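Local coordinates for protein vacuolar aminopeptidase 1 (Saccharomyces cerevisiae, PDB 5JGF) that removes amino acids one at a time from the N-terminus of peptides and proteins in the yeast vacuole, as a zinc-dependent dodecameric aminopeptidase, at residues P328-L331 with H332-W335; N457-F460 with K461-S465. One frame throughout, in Å; residues are numbered along the deposited sequence.

Contact 1: P328-L331 with H332-W335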
# COMPACT_ATOMS: atom_id res chain seq x y z
N PRO D 328 -65.71 -3.44 29.69
CA PRO D 328 -64.55 -3.00 28.90
C PRO D 328 -63.26 -3.13 29.70
O PRO D 328 -63.23 -2.83 30.89
CB PRO D 328 -64.88 -1.54 28.59
CG PRO D 328 -66.39 -1.50 28.63
CD PRO D 328 -66.68 -2.34 29.84
N VAL D 329 -62.21 -3.60 29.04
CA VAL D 329 -60.92 -3.75 29.70
C VAL D 329 -59.95 -2.72 29.13
O VAL D 329 -59.77 -2.63 27.92
CB VAL D 329 -60.34 -5.17 29.49
CG1 VAL D 329 -58.94 -5.25 30.08
CG2 VAL D 329 -61.25 -6.19 30.15
N ASP D 330 -59.32 -1.96 30.02
CA ASP D 330 -58.37 -0.92 29.63
C ASP D 330 -57.00 -1.57 29.43
O ASP D 330 -56.27 -1.80 30.40
CB ASP D 330 -58.31 0.14 30.73
CG ASP D 330 -57.31 1.25 30.42
OD1 ASP D 330 -56.75 1.28 29.31
OD2 ASP D 330 -57.10 2.11 31.31
N LEU D 331 -56.66 -1.87 28.18
CA LEU D 331 -55.39 -2.50 27.85
C LEU D 331 -54.16 -1.68 28.25
O LEU D 331 -53.09 -2.24 28.48
CB LEU D 331 -55.34 -2.82 26.36
CG LEU D 331 -56.39 -3.83 25.87
CD1 LEU D 331 -56.33 -3.94 24.35
CD2 LEU D 331 -56.14 -5.19 26.52
N HIS D 332 -54.31 -0.37 28.32
CA HIS D 332 -53.19 0.48 28.71
C HIS D 332 -52.91 0.24 30.18
O HIS D 332 -51.75 0.21 30.60
CB HIS D 332 -53.52 1.95 28.45
CG HIS D 332 -53.66 2.28 26.99
ND1 HIS D 332 -52.59 2.23 26.12
CD2 HIS D 332 -54.74 2.63 26.25
CE1 HIS D 332 -53.01 2.53 24.90
NE2 HIS D 332 -54.31 2.78 24.96
N THR D 333 -53.96 0.06 30.96
CA THR D 333 -53.81 -0.20 32.38
C THR D 333 -53.20 -1.59 32.57
O THR D 333 -52.37 -1.80 33.44
CB THR D 333 -55.16 -0.13 33.12
OG1 THR D 333 -55.61 1.23 33.14
CG2 THR D 333 -55.03 -0.64 34.54
N VAL D 334 -53.63 -2.53 31.72
CA VAL D 334 -53.12 -3.90 31.78
C VAL D 334 -51.60 -3.93 31.61
O VAL D 334 -50.88 -4.45 32.46
CB VAL D 334 -53.75 -4.77 30.68
CG1 VAL D 334 -53.07 -6.14 30.63
CG2 VAL D 334 -55.25 -4.93 30.93
N TRP D 335 -51.12 -3.35 30.52
CA TRP D 335 -49.69 -3.35 30.25
C TRP D 335 -48.88 -2.51 31.23
O TRP D 335 -47.75 -2.86 31.57
CB TRP D 335 -49.43 -2.92 28.81
CG TRP D 335 -49.89 -3.96 27.83
CD1 TRP D 335 -50.85 -3.82 26.87
CD2 TRP D 335 -49.44 -5.32 27.76
NE1 TRP D 335 -51.03 -5.02 26.20
CE2 TRP D 335 -50.18 -5.95 26.73
CE3 TRP D 335 -48.49 -6.07 28.46
CZ2 TRP D 335 -49.99 -7.30 26.39
CZ3 TRP D 335 -48.30 -7.41 28.12
CH2 TRP D 335 -49.05 -8.00 27.10

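Contact 2: N457-F460 with K461-S465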
# COMPACT_ATOMS: atom_id res chain seq x y z
N ASN D 457 -40.12 -20.60 37.13
CA ASN D 457 -41.23 -21.11 37.92
C ASN D 457 -41.46 -20.10 39.04
O ASN D 457 -42.60 -19.72 39.34
CB ASN D 457 -40.89 -22.48 38.51
CG ASN D 457 -42.07 -23.13 39.21
OD1 ASN D 457 -41.91 -23.82 40.22
ND2 ASN D 457 -43.27 -22.94 38.67
N GLY D 458 -40.36 -19.66 39.65
CA GLY D 458 -40.44 -18.68 40.72
C GLY D 458 -41.04 -17.37 40.23
O GLY D 458 -41.73 -16.67 40.98
N PHE D 459 -40.77 -17.03 38.98
CA PHE D 459 -41.30 -15.81 38.39
C PHE D 459 -42.83 -15.85 38.33
O PHE D 459 -43.50 -14.92 38.78
CB PHE D 459 -40.76 -15.61 36.97
CG PHE D 459 -41.50 -14.55 36.19
CD1 PHE D 459 -41.32 -13.20 36.48
CD2 PHE D 459 -42.38 -14.91 35.17
CE1 PHE D 459 -42.02 -12.22 35.76
CE2 PHE D 459 -43.08 -13.94 34.46
CZ PHE D 459 -42.90 -12.59 34.75
N PHE D 460 -43.38 -16.92 37.78
CA PHE D 460 -44.83 -17.03 37.68
C PHE D 460 -45.50 -17.04 39.05
O PHE D 460 -46.56 -16.45 39.24
CB PHE D 460 -45.23 -18.28 36.89
CG PHE D 460 -44.99 -18.15 35.41
CD1 PHE D 460 -45.53 -17.09 34.69
CD2 PHE D 460 -44.23 -19.10 34.73
CE1 PHE D 460 -45.33 -16.97 33.32
CE2 PHE D 460 -44.02 -18.99 33.35
CZ PHE D 460 -44.57 -17.93 32.65
N LYS D 461 -44.87 -17.70 40.01
CA LYS D 461 -45.42 -17.77 41.35
C LYS D 461 -45.39 -16.46 42.12
O LYS D 461 -46.37 -16.09 42.77
CB LYS D 461 -44.67 -18.81 42.19
CG LYS D 461 -44.93 -20.26 41.83
CD LYS D 461 -44.07 -21.16 42.70
CE LYS D 461 -44.37 -22.63 42.47
NZ LYS D 461 -43.44 -23.50 43.24
N HIS D 462 -44.27 -15.74 42.04
CA HIS D 462 -44.12 -14.52 42.83
C HIS D 462 -43.95 -13.15 42.18
O HIS D 462 -43.83 -12.16 42.90
CB HIS D 462 -42.95 -14.73 43.80
CG HIS D 462 -42.98 -16.05 44.50
ND1 HIS D 462 -41.95 -16.97 44.40
CD2 HIS D 462 -43.91 -16.61 45.31
CE1 HIS D 462 -42.25 -18.04 45.12
NE2 HIS D 462 -43.43 -17.85 45.68
N TRP D 463 -43.94 -13.05 40.85
CA TRP D 463 -43.74 -11.73 40.25
C TRP D 463 -44.78 -10.69 40.65
O TRP D 463 -44.44 -9.53 40.89
CB TRP D 463 -43.68 -11.82 38.72
CG TRP D 463 -45.01 -11.84 38.05
CD1 TRP D 463 -45.77 -12.93 37.75
CD2 TRP D 463 -45.77 -10.70 37.63
NE1 TRP D 463 -46.95 -12.55 37.17
CE2 TRP D 463 -46.98 -11.18 37.09
CE3 TRP D 463 -45.55 -9.31 37.66
CZ2 TRP D 463 -47.97 -10.32 36.58
CZ3 TRP D 463 -46.53 -8.46 37.16
CH2 TRP D 463 -47.72 -8.98 36.62
N ARG D 464 -46.04 -11.09 40.71
CA ARG D 464 -47.10 -10.14 41.06
C ARG D 464 -46.89 -9.57 42.46
O ARG D 464 -46.96 -8.36 42.66
CB ARG D 464 -48.48 -10.82 40.97
CG ARG D 464 -49.68 -9.88 41.15
CD ARG D 464 -49.71 -8.76 40.11
NE ARG D 464 -48.99 -7.57 40.56
CZ ARG D 464 -48.78 -6.49 39.81
NH1 ARG D 464 -49.23 -6.43 38.56
NH2 ARG D 464 -48.13 -5.45 40.32
N SER D 465 -46.60 -10.45 43.42
CA SER D 465 -46.37 -10.03 44.80
C SER D 465 -45.15 -9.11 44.93
O SER D 465 -45.16 -8.17 45.72
CB SER D 465 -46.18 -11.25 45.70
OG SER D 465 -45.93 -10.85 47.04
O HOH W 1 -47.24 -13.95 40.62
O HOH W 2 -47.80 -15.44 37.14

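Contact 1: P328-L331 with H332-W335
Asp330 and Thr333 meet at an N-cap, where Asp330 stands just before helix 331-336 and its carboxylate takes up N-H groups that have no earlier turn to bond to. Aspartate suits the place because its short side chain can bend back over its own helix start. With CG anti to the backbone N (chi1 179°), the carboxylate lies beside the carbonyl carbon, where OD1 accepts weak bonds from the N of His332 and the N of Thr333. The other oxygen works on the threonine side chain: Thr333 OG1 donates to Asp330 OD2 over 2.5 Å, arriving from above the carboxylate plane, 64° out of it. A threonine hydroxyl serves well here, since OG1 sits beside the backbone N, on the side of the cap.

The tight part is the first helical turn. Val334 N bonds to Asp330 O at 3.0 Å, and Val334 CG2 packs against the same oxygen at 3.3 Å. Trp335 N donates to Leu331 O at 3.0 Å, almost straight at 173°, while Trp335 CD1 lies 3.2 Å from that same oxygen. Farther out along the valine flank, CG1 of Val329 rests on CG2 of Val334 at 3.8 Å, the two side chains crossing at a slant. Behind them Val334 is buried on Trp79, Ala81 and Val85, a setting that suits a compact aliphatic residue.

The other flank is looser and belongs to the subunit boundary. The His332 ring touches this turn slightly: Asp330 OD1 lies at its edge, with the ring plane turned steeply against the carboxylate. Arg319 of a second subunit makes a long, weak ion pair with Asp330 OD2, and the stronger polar bond of His332 goes from NE2 to OE1 of Glu318 of that same subunit.

Contact 2: N457-F460 with K461-S465
Lys461 runs its extended chain back along the helix to Asn457, one turn earlier. Its aliphatic carbons CG and CD pass the carbonyl oxygen of Asn457, which accepts the Lys461 N-H at 3.1 Å, and at the far end NZ makes a weak bond to Asn457 OD1 at 3.4 Å. A long, flexible lysine fits this exposed side of the helix, where its methylenes can lie over the backbone.

His462 follows, its N bonded to Gly458 O at 2.9 Å. The CB of Lys461 lies over the centre of one face of its ring, and its side chain packs on Leu392 and Asn396 of helix 383-396.

On this long C-terminal helix 448-468, Trp463 turns inward, its N bonded to Phe459 O. With CG lodged between the backbone N and the carbonyl carbon (chi1 83°), the indole swings back over Phe459, and the five-membered ring forms an offset stack with the phenyl, centroids 4.7 Å apart and planes at 24°. Phe459 CE1 also presses on Trp463 CB at 3.4 Å. Replacing Phe459 by an alanine would probably strip the indole of its stacking partner and open a gap toward Ile339 and Leu341 of strand 339-347.

The helix kinks next, where the N-H groups of Arg464 and Ser465 make no bond to the preceding turn. A water bridges the break, donating to Phe460 O and accepting from Arg464 N at 3.1 Å. The side chain of Arg464 leads off from the contact, NH2 in a salt bridge with Asp468 and NH1 bonded to the carbonyl oxygen of Lys83.

Contact 1 comes first along the chain, at the start of the short helix 331-336, and contact 2 follows more than a hundred residues later on helix 448-468. Their centres lie 21 Å apart and their nearest atoms about 7 Å, without touching, on the same side of the chain's centre. Strand 339-347 of the mixed sheet joins the two regions: it follows helix 331-336 directly, and its Ile339 and Leu341 receive side chains of 457-465. Arg464 adds a weak bond to Asn337, just past that helix. Both lie away from the zinc sites; contact 1 borders a second subunit of the dodecamer, whereas no other chain touches contact 2.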